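Local coordinates for protein minor fimbrium tip subunit Mfa3 (Porphyromonas gingivalis ATCC 33277, PDB 5NF4) that forms part of the tip of the minor fimbriae, the filamentous pili that mediate biofilm formation and adhesion to host cells and to other oral bacteria, at residues V195-D200 / G251-A256; N202-V207 / R329-P334; P291-E296 / D314-T319. One frame throughout, in Å; residues are numbered along the deposited sequence.

Contact 1 of 3, residues V195-D200 / G251-A256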
ATOM      1  N   VAL A 195      -0.451   0.041  -2.847  1.00 31.11           N
ATOM      2  CA  VAL A 195      -0.162   1.444  -2.502  1.00 31.78           C
ATOM      3  C   VAL A 195      -0.806   1.829  -1.166  1.00 32.03           C
ATOM      4  O   VAL A 195      -0.559   2.931  -0.664  1.00 31.31           O
ATOM      5  CB  VAL A 195      -0.644   2.414  -3.624  1.00 28.84           C
ATOM      6  CG1 VAL A 195       0.054   2.047  -4.939  1.00 31.22           C
ATOM      7  CG2 VAL A 195      -2.170   2.386  -3.772  1.00 28.46           C
ATOM      8  N   VAL A 196      -1.627   0.923  -0.618  1.00 31.55           N
ATOM      9  CA  VAL A 196      -2.329   1.161   0.647  1.00 31.68           C
ATOM     10  C   VAL A 196      -1.789   0.231   1.729  1.00 34.24           C
ATOM     11  O   VAL A 196      -1.156  -0.795   1.428  1.00 35.31           O
ATOM     12  CB  VAL A 196      -3.876   0.955   0.520  1.00 31.78           C
ATOM     13  CG1 VAL A 196      -4.504   2.017  -0.397  1.00 31.83           C
ATOM     14  CG2 VAL A 196      -4.224  -0.420   0.015  1.00 33.16           C
ATOM     15  N   ALA A 197      -2.047   0.624   2.972  1.00 33.31           N
ATOM     16  CA  ALA A 197      -1.869  -0.208   4.160  1.00 32.81           C
ATOM     17  C   ALA A 197      -3.236  -0.763   4.595  1.00 32.51           C
ATOM     18  O   ALA A 197      -4.266  -0.223   4.217  1.00 32.95           O
ATOM     19  CB  ALA A 197      -1.229   0.610   5.307  1.00 35.34           C
ATOM     20  N   LYS A 198      -3.228  -1.843   5.369  1.00 31.49           N
ATOM     21  CA  LYS A 198      -4.453  -2.447   5.886  1.00 35.51           C
ATOM     22  C   LYS A 198      -4.533  -2.197   7.378  1.00 33.74           C
ATOM     23  O   LYS A 198      -3.588  -2.495   8.121  1.00 34.05           O
ATOM     24  CB  LYS A 198      -4.460  -3.933   5.565  1.00 35.73           C
ATOM     25  CG  LYS A 198      -5.638  -4.740   6.083  1.00 37.73           C
ATOM     26  CD  LYS A 198      -5.534  -6.193   5.624  1.00 39.37           C
ATOM     27  CE  LYS A 198      -6.685  -7.033   6.119  1.00 40.63           C
ATOM     28  NZ  LYS A 198      -6.697  -8.374   5.484  1.00 42.45           N
ATOM     29  N   LEU A 199      -5.673  -1.653   7.809  1.00 33.18           N
ATOM     30  CA  LEU A 199      -5.923  -1.408   9.210  1.00 34.85           C
ATOM     31  C   LEU A 199      -6.911  -2.451   9.686  1.00 36.13           C
ATOM     32  O   LEU A 199      -7.968  -2.623   9.090  1.00 35.28           O
ATOM     33  CB  LEU A 199      -6.475  -0.001   9.425  1.00 32.05           C
ATOM     34  CG  LEU A 199      -6.925   0.336  10.850  1.00 34.84           C
ATOM     35  CD1 LEU A 199      -5.733   0.346  11.825  1.00 34.75           C
ATOM     36  CD2 LEU A 199      -7.626   1.671  10.864  1.00 34.80           C
ATOM     37  N   ASP A 200      -6.541  -3.146  10.755  1.00 32.99           N
ATOM     38  CA  ASP A 200      -7.190  -4.363  11.179  1.00 36.63           C
ATOM     39  C   ASP A 200      -7.477  -4.253  12.673  1.00 37.50           C
ATOM     40  O   ASP A 200      -6.580  -4.439  13.479  1.00 36.75           O
ATOM     41  CB  ASP A 200      -6.255  -5.542  10.859  1.00 44.54           C
ATOM     42  CG  ASP A 200      -6.908  -6.887  10.981  1.00 47.11           C
ATOM     43  OD1 ASP A 200      -7.925  -7.026  11.695  1.00 43.95           O
ATOM     44  OD2 ASP A 200      -6.370  -7.838  10.355  1.00 45.84           O
ATOM     45  N   GLY A 251     -10.240  -1.394   7.481  1.00 32.11           N
ATOM     46  CA  GLY A 251     -10.146  -0.311   6.526  1.00 33.46           C
ATOM     47  C   GLY A 251      -8.781  -0.294   5.847  1.00 33.49           C
ATOM     48  O   GLY A 251      -7.870  -1.083   6.168  1.00 34.10           O
ATOM     49  N   TYR A 252      -8.628   0.621   4.906  1.00 31.23           N
ATOM     50  CA  TYR A 252      -7.365   0.772   4.188  1.00 31.48           C
ATOM     51  C   TYR A 252      -7.052   2.236   3.995  1.00 31.37           C
ATOM     52  O   TYR A 252      -7.943   3.071   3.966  1.00 31.78           O
ATOM     53  CB  TYR A 252      -7.417   0.066   2.816  1.00 31.77           C
ATOM     54  CG  TYR A 252      -7.911  -1.352   2.884  1.00 32.76           C
ATOM     55  CD1 TYR A 252      -9.269  -1.641   2.871  1.00 34.21           C
ATOM     56  CD2 TYR A 252      -7.025  -2.415   2.990  1.00 33.91           C
ATOM     57  CE1 TYR A 252      -9.714  -2.931   2.929  1.00 37.61           C
ATOM     58  CE2 TYR A 252      -7.478  -3.704   3.041  1.00 37.05           C
ATOM     59  CZ  TYR A 252      -8.823  -3.955   3.026  1.00 41.77           C
ATOM     60  OH  TYR A 252      -9.304  -5.240   3.101  1.00 43.76           O
ATOM     61  N   MET A 253      -5.774   2.558   3.857  1.00 31.18           N
ATOM     62  CA  MET A 253      -5.416   3.932   3.595  1.00 32.72           C
ATOM     63  C   MET A 253      -4.091   4.029   2.848  1.00 31.14           C
ATOM     64  O   MET A 253      -3.229   3.145   2.967  1.00 31.37           O
ATOM     65  CB  MET A 253      -5.304   4.751   4.880  1.00 32.11           C
ATOM     66  CG  MET A 253      -4.287   4.281   5.873  1.00 36.59           C
ATOM     67  SD  MET A 253      -4.688   2.729   6.718  1.00 34.92           S
ATOM     68  CE  MET A 253      -3.924   3.133   8.318  1.00 31.82           C
ATOM     69  N   PRO A 254      -3.932   5.116   2.104  1.00 28.86           N
ATOM     70  CA  PRO A 254      -2.640   5.234   1.425  1.00 29.88           C
ATOM     71  C   PRO A 254      -1.482   5.449   2.388  1.00 31.45           C
ATOM     72  O   PRO A 254      -1.652   5.926   3.507  1.00 30.32           O
ATOM     73  CB  PRO A 254      -2.823   6.442   0.531  1.00 31.15           C
ATOM     74  CG  PRO A 254      -4.299   6.651   0.425  1.00 31.42           C
ATOM     75  CD  PRO A 254      -4.822   6.240   1.767  1.00 29.78           C
ATOM     76  N   GLU A 255      -0.294   5.078   1.940  1.00 28.62           N
ATOM     77  CA  GLU A 255       0.928   5.461   2.622  1.00 28.97           C
ATOM     78  C   GLU A 255       0.884   6.921   3.022  1.00 29.58           C
ATOM     79  O   GLU A 255       0.425   7.765   2.253  1.00 29.46           O
ATOM     80  CB  GLU A 255       2.126   5.185   1.696  1.00 29.16           C
ATOM     81  CG  GLU A 255       3.457   5.530   2.262  1.00 33.85           C
ATOM     82  CD  GLU A 255       4.527   5.031   1.348  1.00 39.08           C
ATOM     83  OE1 GLU A 255       4.912   3.846   1.487  1.00 36.78           O
ATOM     84  OE2 GLU A 255       4.920   5.815   0.460  1.00 34.62           O
ATOM     85  N   ALA A 256       1.357   7.216   4.224  1.00 28.33           N
ATOM     86  CA  ALA A 256       1.388   8.568   4.730  1.00 26.82           C
ATOM     87  C   ALA A 256       2.653   8.790   5.518  1.00 31.96           C
ATOM     88  O   ALA A 256       2.859   8.166   6.564  1.00 31.98           O
ATOM     89  CB  ALA A 256       0.144   8.858   5.609  1.00 29.14           C
TER
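Antiparallel β-sheet pairing joins Val196–Leu199 to Gly251–Pro254, deep inside the chain, in the β-rich fold of the fimbrillin superfamily. The long strand 180-205 supplies one side and the end of strand 248-254 the other. Ala197 and Met253 form a hydrogen-bonded pair: Ala197 N donates to Met253 O at 2.8 Å, and Met253 N returns a longer bond to Ala197 O. Leu199 and Gly251 repeat the pattern, with Leu199 N to Gly251 O at 2.8 Å and Gly251 N to Leu199 O at 3.0 Å. Pro254, which has no N-H, falls opposite Val196 in a non-hydrogen-bonded pair, so the ladder loses no bond by its presence. Past it the pairing fades into a weak bond from Glu255 N to Val195 O.

The apolar face carries Ala197, Leu199 and Met253. Bent at chi2 (-70°) and again at chi3, the chain of Met253 brings SD to 4.3 Å from Ala197 CB and CE to Leu199 CB; the small alanine and the flexible thioether suit this buried apolar packing. On the other face Lys198 and Tyr252 lie side by side and point the same way. Both polar ends converge on Glu66, Lys198 NZ by a salt bridge and Tyr252 OH by a hydrogen bond, so one carboxylate would balance the lysine charge and anchor the phenol. Across Lys198's other backbone edge runs strand 324-332, which hydrogen-bonds through Arg324 and Tyr326 and makes 180-205 an interior strand here.

Extended from CB to NZ, Lys198 runs its aliphatic part beside the ring, CG standing 3.7 Å from Tyr252 CE2 in an oblique approach, while Ala197 O lies at the ring's edge.

Contact 2 of 3, residues N202-V207 / R329-P334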
ATOM      1  N   ASN A 202      -9.522  -5.455  16.026  1.00 39.52           N
ATOM      2  CA  ASN A 202     -10.189  -6.603  16.584  1.00 38.94           C
ATOM      3  C   ASN A 202     -10.598  -6.383  18.033  1.00 39.93           C
ATOM      4  O   ASN A 202      -9.759  -6.077  18.883  1.00 41.82           O
ATOM      5  CB  ASN A 202      -9.276  -7.824  16.483  1.00 41.85           C
ATOM      6  CG  ASN A 202      -8.900  -8.154  15.031  1.00 40.20           C
ATOM      7  OD1 ASN A 202      -9.569  -8.954  14.376  1.00 43.43           O
ATOM      8  ND2 ASN A 202      -7.869  -7.512  14.526  1.00 39.69           N
ATOM      9  N   ILE A 203     -11.893  -6.496  18.304  1.00 41.62           N
ATOM     10  CA  ILE A 203     -12.399  -6.307  19.663  1.00 43.33           C
ATOM     11  C   ILE A 203     -12.453  -7.659  20.339  1.00 44.98           C
ATOM     12  O   ILE A 203     -13.410  -8.432  20.190  1.00 47.52           O
ATOM     13  CB  ILE A 203     -13.798  -5.626  19.677  1.00 43.15           C
ATOM     14  CG1 ILE A 203     -13.830  -4.438  18.713  1.00 42.50           C
ATOM     15  CG2 ILE A 203     -14.198  -5.241  21.090  1.00 43.28           C
ATOM     16  CD1 ILE A 203     -12.713  -3.433  18.866  1.00 44.39           C
ATOM     17  N   VAL A 204     -11.416  -7.946  21.108  1.00 42.42           N
ATOM     18  CA  VAL A 204     -11.320  -9.232  21.787  1.00 45.09           C
ATOM     19  C   VAL A 204     -12.287  -9.356  22.983  1.00 46.71           C
ATOM     20  O   VAL A 204     -12.690 -10.443  23.371  1.00 47.54           O
ATOM     21  CB  VAL A 204      -9.865  -9.464  22.230  1.00 57.37           C
ATOM     22  CG1 VAL A 204      -8.947  -9.427  21.030  1.00 54.87           C
ATOM     23  CG2 VAL A 204      -9.433  -8.411  23.195  1.00 51.76           C
ATOM     24  N   GLU A 205     -12.674  -8.214  23.537  1.00 46.42           N
ATOM     25  CA  GLU A 205     -13.566  -8.183  24.665  1.00 50.23           C
ATOM     26  C   GLU A 205     -14.323  -6.849  24.697  1.00 47.31           C
ATOM     27  O   GLU A 205     -13.752  -5.814  24.357  1.00 46.35           O
ATOM     28  CB  GLU A 205     -12.738  -8.442  25.931  1.00 56.94           C
ATOM     29  CG  GLU A 205     -13.170  -7.839  27.204  1.00 67.33           C
ATOM     30  CD  GLU A 205     -12.248  -8.275  28.344  1.00 69.69           C
ATOM     31  OE1 GLU A 205     -11.326  -9.101  28.097  1.00 61.51           O
ATOM     32  OE2 GLU A 205     -12.440  -7.786  29.472  1.00 79.72           O
ATOM     33  N   GLY A 206     -15.604  -6.912  25.082  1.00 53.45           N
ATOM     34  CA  GLY A 206     -16.433  -5.729  25.270  1.00 63.33           C
ATOM     35  C   GLY A 206     -17.027  -5.114  24.011  1.00 54.39           C
ATOM     36  O   GLY A 206     -17.352  -3.920  23.993  1.00 51.61           O
ATOM     37  N   VAL A 207     -17.180  -5.915  22.959  1.00 49.79           N
ATOM     38  CA  VAL A 207     -17.726  -5.421  21.700  1.00 48.62           C
ATOM     39  C   VAL A 207     -19.184  -4.932  21.887  1.00 51.64           C
ATOM     40  O   VAL A 207     -19.683  -4.134  21.092  1.00 54.25           O
ATOM     41  CB  VAL A 207     -17.650  -6.505  20.586  1.00 50.45           C
ATOM     42  CG1 VAL A 207     -18.653  -7.625  20.810  1.00 51.76           C
ATOM     43  CG2 VAL A 207     -17.837  -5.878  19.215  1.00 49.77           C
ATOM     44  N   ARG A 329      -5.617  -5.228  18.736  1.00 37.81           N
ATOM     45  CA  ARG A 329      -6.444  -6.085  19.562  1.00 39.23           C
ATOM     46  C   ARG A 329      -6.874  -5.207  20.719  1.00 41.64           C
ATOM     47  O   ARG A 329      -6.042  -4.728  21.492  1.00 40.54           O
ATOM     48  CB  ARG A 329      -5.663  -7.338  20.011  1.00 42.22           C
ATOM     49  CG  ARG A 329      -5.114  -8.081  18.794  1.00 55.80           C
ATOM     50  CD  ARG A 329      -4.159  -9.183  19.129  1.00 68.27           C
ATOM     51  NE  ARG A 329      -2.875  -8.751  19.683  1.00 70.75           N
ATOM     52  CZ  ARG A 329      -1.901  -8.144  19.008  1.00 82.96           C
ATOM     53  NH1 ARG A 329      -2.051  -7.806  17.731  1.00 81.29           N
ATOM     54  NH2 ARG A 329      -0.774  -7.842  19.638  1.00 92.46           N
ATOM     55  N   ILE A 330      -8.179  -4.967  20.796  1.00 40.11           N
ATOM     56  CA  ILE A 330      -8.739  -4.005  21.752  1.00 44.01           C
ATOM     57  C   ILE A 330      -9.736  -4.616  22.737  1.00 45.76           C
ATOM     58  O   ILE A 330     -10.611  -5.396  22.354  1.00 46.02           O
ATOM     59  CB  ILE A 330      -9.435  -2.862  21.001  1.00 40.79           C
ATOM     60  CG1 ILE A 330      -8.450  -2.171  20.066  1.00 45.38           C
ATOM     61  CG2 ILE A 330     -10.056  -1.856  22.026  1.00 50.46           C
ATOM     62  CD1 ILE A 330      -9.088  -1.179  19.165  1.00 66.30           C
ATOM     63  N   LYS A 331      -9.579  -4.264  24.017  1.00 42.49           N
ATOM     64  CA  LYS A 331     -10.538  -4.620  25.069  1.00 48.82           C
ATOM     65  C   LYS A 331     -11.282  -3.358  25.467  1.00 62.23           C
ATOM     66  O   LYS A 331     -10.659  -2.377  25.861  1.00 52.70           O
ATOM     67  CB  LYS A 331      -9.850  -5.219  26.301  1.00 54.52           C
ATOM     68  CG  LYS A 331      -9.129  -6.529  26.062  1.00 58.08           C
ATOM     69  CD  LYS A 331      -8.456  -7.024  27.336  1.00 59.72           C
ATOM     70  CE  LYS A 331      -7.638  -8.298  27.103  1.00 56.60           C
ATOM     71  NZ  LYS A 331      -7.066  -8.837  28.389  1.00 63.37           N
ATOM     72  N   THR A 332     -12.606  -3.388  25.355  1.00 59.78           N
ATOM     73  CA  THR A 332     -13.456  -2.261  25.735  1.00 65.05           C
ATOM     74  C   THR A 332     -14.053  -2.503  27.109  1.00 72.43           C
ATOM     75  O   THR A 332     -14.950  -3.329  27.283  1.00 76.44           O
ATOM     76  CB  THR A 332     -14.579  -2.041  24.726  1.00 75.17           C
ATOM     77  OG1 THR A 332     -14.040  -2.118  23.407  1.00 64.55           O
ATOM     78  CG2 THR A 332     -15.214  -0.689  24.926  1.00 83.96           C
ATOM     79  N   LEU A 333     -13.521  -1.794  28.092  1.00 61.64           N
ATOM     80  CA  LEU A 333     -13.993  -1.919  29.455  1.00 59.69           C
ATOM     81  C   LEU A 333     -14.862  -0.707  29.742  1.00 62.05           C
ATOM     82  O   LEU A 333     -14.925   0.204  28.919  1.00 60.76           O
ATOM     83  CB  LEU A 333     -12.805  -2.041  30.407  1.00 63.24           C
ATOM     84  CG  LEU A 333     -11.758  -3.028  29.873  1.00 76.91           C
ATOM     85  CD1 LEU A 333     -10.563  -3.093  30.796  1.00 83.31           C
ATOM     86  CD2 LEU A 333     -12.388  -4.413  29.687  1.00 79.55           C
ATOM     87  N   PRO A 334     -15.563  -0.709  30.890  1.00 73.40           N
ATOM     88  CA  PRO A 334     -16.557   0.326  31.189  1.00 78.63           C
ATOM     89  C   PRO A 334     -16.014   1.740  31.060  1.00 72.37           C
ATOM     90  O   PRO A 334     -16.643   2.578  30.415  1.00 74.07           O
ATOM     91  CB  PRO A 334     -16.947   0.024  32.640  1.00 83.15           C
ATOM     92  CG  PRO A 334     -16.706  -1.446  32.789  1.00 79.30           C
ATOM     93  CD  PRO A 334     -15.474  -1.710  31.966  1.00 77.01           C
TER
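Val204 turns CG2 into the space between its own N and carbonyl carbon (CG1 at chi1 -58°), and this branch reaches over to the neighbouring strand and meets Lys331, whose CG, anti to its own carbonyl carbon (chi1 -63°), lies only 3.4 Å from Val204 CG2, a tight carbon contact. The other branch, CG1, meets Arg329 CB. Beyond CG, Lys331 and Glu205 are both extended and pass each other at a slant: Glu205 OE1 rests 3.6 Å from Lys331 CD. The ammonium stays too far for a salt bridge, OE1 to Lys331 NZ being 4.3 Å, though the opposite charges probably still attract.

Behind these side chains the backbones pair in parallel. Ile330 uses both its backbone groups: its N donates to Asn202 O at 2.7 Å, nearly straight, and its O accepts from Val204 N at a more bent 131°. Register then slips by one residue, a β bulge, before Thr332 N bonds to Glu205 O at 2.9 Å. The bulge lets Val204 and Glu205 both lean over Lys331. Gly206 follows with positive phi, a conformation glycine adopts readily, and its CA approaches Thr332 O in a CA-H...O contact.

On the buried face Ile203 CD1 packs 4.0 Å from Ile330 CB, two branched residues well suited to an extended strand. Ile203 also rests on Trp249 of strand 248-254, and Ile330 on Phe278 and Leu280 of strand 277-282. Strand 337-345 flanks the far edge of 324-332, hydrogen-bonding to Arg329 and Lys331 through Lys340 and Glu338.

Contact 3 of 3, residues P291-E296 / D314-T319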
ATOM      1  N   PRO A 291      -3.758   6.687  18.030  1.00 32.85           N
ATOM      2  CA  PRO A 291      -2.828   7.007  16.932  1.00 32.93           C
ATOM      3  C   PRO A 291      -2.225   5.734  16.366  1.00 34.24           C
ATOM      4  O   PRO A 291      -1.936   4.801  17.114  1.00 35.56           O
ATOM      5  CB  PRO A 291      -1.767   7.891  17.611  1.00 34.35           C
ATOM      6  CG  PRO A 291      -2.414   8.389  18.854  1.00 37.98           C
ATOM      7  CD  PRO A 291      -3.301   7.247  19.310  1.00 37.84           C
ATOM      8  N   ILE A 292      -2.032   5.717  15.054  1.00 31.54           N
ATOM      9  CA  ILE A 292      -1.443   4.587  14.346  1.00 32.26           C
ATOM     10  C   ILE A 292       0.049   4.861  14.165  1.00 33.98           C
ATOM     11  O   ILE A 292       0.427   5.973  13.804  1.00 32.64           O
ATOM     12  CB  ILE A 292      -2.165   4.394  13.005  1.00 32.95           C
ATOM     13  CG1 ILE A 292      -3.627   4.011  13.260  1.00 33.80           C
ATOM     14  CG2 ILE A 292      -1.475   3.332  12.161  1.00 33.79           C
ATOM     15  CD1 ILE A 292      -4.503   4.185  12.039  1.00 34.18           C
ATOM     16  N   ILE A 293       0.886   3.882  14.504  1.00 35.64           N
ATOM     17  CA  ILE A 293       2.339   4.023  14.402  1.00 33.82           C
ATOM     18  C   ILE A 293       2.934   2.845  13.667  1.00 33.68           C
ATOM     19  O   ILE A 293       2.278   1.814  13.514  1.00 32.01           O
ATOM     20  CB  ILE A 293       3.001   4.123  15.774  1.00 34.71           C
ATOM     21  CG1 ILE A 293       2.979   2.762  16.512  1.00 32.95           C
ATOM     22  CG2 ILE A 293       2.284   5.146  16.612  1.00 34.56           C
ATOM     23  CD1 ILE A 293       3.532   2.810  17.928  1.00 38.88           C
ATOM     24  N   THR A 294       4.178   3.015  13.228  1.00 32.23           N
ATOM     25  CA  THR A 294       4.995   1.919  12.742  1.00 33.86           C
ATOM     26  C   THR A 294       6.097   1.682  13.748  1.00 36.96           C
ATOM     27  O   THR A 294       7.006   2.503  13.902  1.00 36.78           O
ATOM     28  CB  THR A 294       5.603   2.226  11.348  1.00 32.77           C
ATOM     29  OG1 THR A 294       4.542   2.385  10.395  1.00 32.38           O
ATOM     30  CG2 THR A 294       6.508   1.118  10.925  1.00 35.01           C
ATOM     31  N   HIS A 295       6.023   0.545  14.432  1.00 36.45           N
ATOM     32  CA  HIS A 295       7.016   0.188  15.432  1.00 38.30           C
ATOM     33  C   HIS A 295       7.243  -1.299  15.482  1.00 40.72           C
ATOM     34  O   HIS A 295       6.305  -2.058  15.706  1.00 41.90           O
ATOM     35  CB  HIS A 295       6.562   0.684  16.811  1.00 39.37           C
ATOM     36  CG  HIS A 295       7.589   0.486  17.872  1.00 47.89           C
ATOM     37  ND1 HIS A 295       8.695   1.297  17.996  1.00 53.77           N
ATOM     38  CD2 HIS A 295       7.690  -0.446  18.847  1.00 57.10           C
ATOM     39  CE1 HIS A 295       9.435   0.870  19.004  1.00 57.28           C
ATOM     40  NE2 HIS A 295       8.845  -0.182  19.538  1.00 61.20           N
ATOM     41  N   GLU A 296       8.488  -1.705  15.216  1.00 45.25           N
ATOM     42  CA  GLU A 296       8.933  -3.089  15.315  1.00 51.56           C
ATOM     43  C   GLU A 296       9.438  -3.362  16.719  1.00 52.61           C
ATOM     44  O   GLU A 296      10.095  -2.520  17.332  1.00 61.10           O
ATOM     45  CB  GLU A 296      10.068  -3.384  14.320  1.00 60.91           C
ATOM     46  CG  GLU A 296       9.833  -2.900  12.901  1.00 70.05           C
ATOM     47  CD  GLU A 296       8.808  -3.730  12.153  1.00 78.48           C
ATOM     48  OE1 GLU A 296       8.507  -4.858  12.605  1.00 79.64           O
ATOM     49  OE2 GLU A 296       8.309  -3.249  11.109  1.00 87.17           O
ATOM     50  N   ASP A 314      10.834   8.656  24.381  1.00 47.25           N
ATOM     51  CA  ASP A 314      10.956   8.084  23.039  1.00 44.22           C
ATOM     52  C   ASP A 314       9.654   8.315  22.297  1.00 43.43           C
ATOM     53  O   ASP A 314       8.600   7.969  22.833  1.00 44.39           O
ATOM     54  CB  ASP A 314      11.222   6.581  23.078  1.00 47.06           C
ATOM     55  CG  ASP A 314      12.512   6.218  23.748  1.00 52.54           C
ATOM     56  OD1 ASP A 314      13.388   7.093  23.948  1.00 51.07           O
ATOM     57  OD2 ASP A 314      12.639   5.023  24.072  1.00 60.67           O
ATOM     58  N   LYS A 315       9.716   8.890  21.098  1.00 37.78           N
ATOM     59  CA  LYS A 315       8.538   9.101  20.254  1.00 33.90           C
ATOM     60  C   LYS A 315       8.415   8.085  19.125  1.00 35.56           C
ATOM     61  O   LYS A 315       9.430   7.685  18.526  1.00 37.94           O
ATOM     62  CB  LYS A 315       8.553  10.505  19.636  1.00 35.64           C
ATOM     63  CG  LYS A 315       8.868  11.642  20.583  1.00 35.79           C
ATOM     64  CD  LYS A 315       7.796  11.840  21.656  1.00 37.45           C
ATOM     65  CE  LYS A 315       8.278  12.824  22.725  1.00 43.51           C
ATOM     66  NZ  LYS A 315       7.268  13.035  23.799  1.00 47.65           N
ATOM     67  N   PRO A 316       7.180   7.682  18.790  1.00 34.76           N
ATOM     68  CA  PRO A 316       7.074   6.737  17.680  1.00 37.64           C
ATOM     69  C   PRO A 316       7.283   7.355  16.323  1.00 36.85           C
ATOM     70  O   PRO A 316       7.281   8.567  16.141  1.00 37.05           O
ATOM     71  CB  PRO A 316       5.657   6.206  17.793  1.00 45.74           C
ATOM     72  CG  PRO A 316       4.917   7.219  18.556  1.00 44.46           C
ATOM     73  CD  PRO A 316       5.873   7.907  19.449  1.00 38.87           C
ATOM     74  N   SER A 317       7.474   6.481  15.354  1.00 33.97           N
ATOM     75  CA  SER A 317       7.273   6.870  13.971  1.00 32.53           C
ATOM     76  C   SER A 317       5.793   6.712  13.643  1.00 32.61           C
ATOM     77  O   SER A 317       5.215   5.641  13.869  1.00 34.99           O
ATOM     78  CB  SER A 317       8.105   6.025  13.045  1.00 36.38           C
ATOM     79  OG  SER A 317       7.728   6.302  11.724  1.00 34.41           O
ATOM     80  N   TYR A 318       5.183   7.764  13.105  1.00 32.49           N
ATOM     81  CA  TYR A 318       3.776   7.755  12.735  1.00 31.23           C
ATOM     82  C   TYR A 318       3.558   7.539  11.247  1.00 28.77           C
ATOM     83  O   TYR A 318       2.428   7.575  10.763  1.00 30.58           O
ATOM     84  CB  TYR A 318       3.106   9.062  13.148  1.00 31.61           C
ATOM     85  CG  TYR A 318       3.090   9.306  14.632  1.00 33.03           C
ATOM     86  CD1 TYR A 318       2.058   8.788  15.431  1.00 31.79           C
ATOM     87  CD2 TYR A 318       4.107  10.045  15.255  1.00 33.09           C
ATOM     88  CE1 TYR A 318       2.020   9.016  16.787  1.00 32.03           C
ATOM     89  CE2 TYR A 318       4.084  10.261  16.632  1.00 36.13           C
ATOM     90  CZ  TYR A 318       3.016   9.766  17.382  1.00 34.47           C
ATOM     91  OH  TYR A 318       2.960   9.948  18.738  1.00 36.44           O
ATOM     92  N   THR A 319       4.633   7.287  10.514  1.00 29.84           N
ATOM     93  CA  THR A 319       4.466   6.998   9.125  1.00 30.88           C
ATOM     94  C   THR A 319       3.657   5.712   8.977  1.00 31.95           C
ATOM     95  O   THR A 319       3.886   4.739   9.688  1.00 32.83           O
ATOM     96  CB  THR A 319       5.811   6.852   8.431  1.00 31.28           C
ATOM     97  OG1 THR A 319       6.444   8.143   8.355  1.00 31.85           O
ATOM     98  CG2 THR A 319       5.677   6.230   7.008  1.00 32.40           C
TER
HETATM   99  O   HOH W   1      -0.099   7.783  11.673  1.00 30.61           O
HETATM  100  O   HOH W   2       7.965   3.759  16.135  1.00 49.58           O
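Thr294 grips the segment 314-319 twice: its OG1 donates to Thr319 O in a short bond of 2.5 Å, and its N donates to Ser317 O at 2.9 Å. Threonine suits the place because its hydroxyl, anti to its own carbonyl carbon (chi1 -63°), bonds one backbone carbonyl while the amide of the same residue takes another; Tyr326 OH also bonds OG1. One water extends the link, donating to Thr294 O, accepting from Ser317 N at 2.9 Å, and lying in the plane of the His295 ring beside ND1. A second water lies within hydrogen-bonding distance of Ile292 O and Tyr318 O and bridges the two backbones.

Farther out, Ile293 forms the apolar centre. CG2 meets Pro316 CB at 3.7 Å, the two side chains crossing at about a right angle, and reaches Tyr318 CD1 obliquely at 3.8 Å. Pro291 CB and Ile292 O come in near the plane of the tyrosine ring, at its edge. The ring's hydroxyl is fixed separately, by Ala308 O and Trp264 N.

Apart from Pro291, which ends strand 287-291, both segments are irregular loop, and their packing joins the two ends of the connection to strand 324-332 that contains helix 304-308. Phe307 of this helix packs on Ile293 and Pro316, the side chain of Ile292 packs on Tyr326 and Tyr328 of strand 324-332, and Thr294 touches Ile343 of strand 337-345.

From the N terminus, the long strand 180-205 first supplies 195-200 to contact 1 and then, almost directly, 202-207 to contact 2. Contact 1 closes first, when the chain returns at 251-256 after a 50-residue excursion. Contact 3 opens and closes next, drawing 291-296 and 314-319 together around helix 304-308, and contact 2 closes last at 329-334. Contact 3 is thus nested inside the loop of contact 2, whereas contacts 1 and 2 cross. Strand 180-205 lies between 248-254 and 324-332, joining contacts 1 and 2. Contact 3 packs against contact 1, with Ile292 CD1 lying 3.9 Å from Met253 CE, but does not touch contact 2.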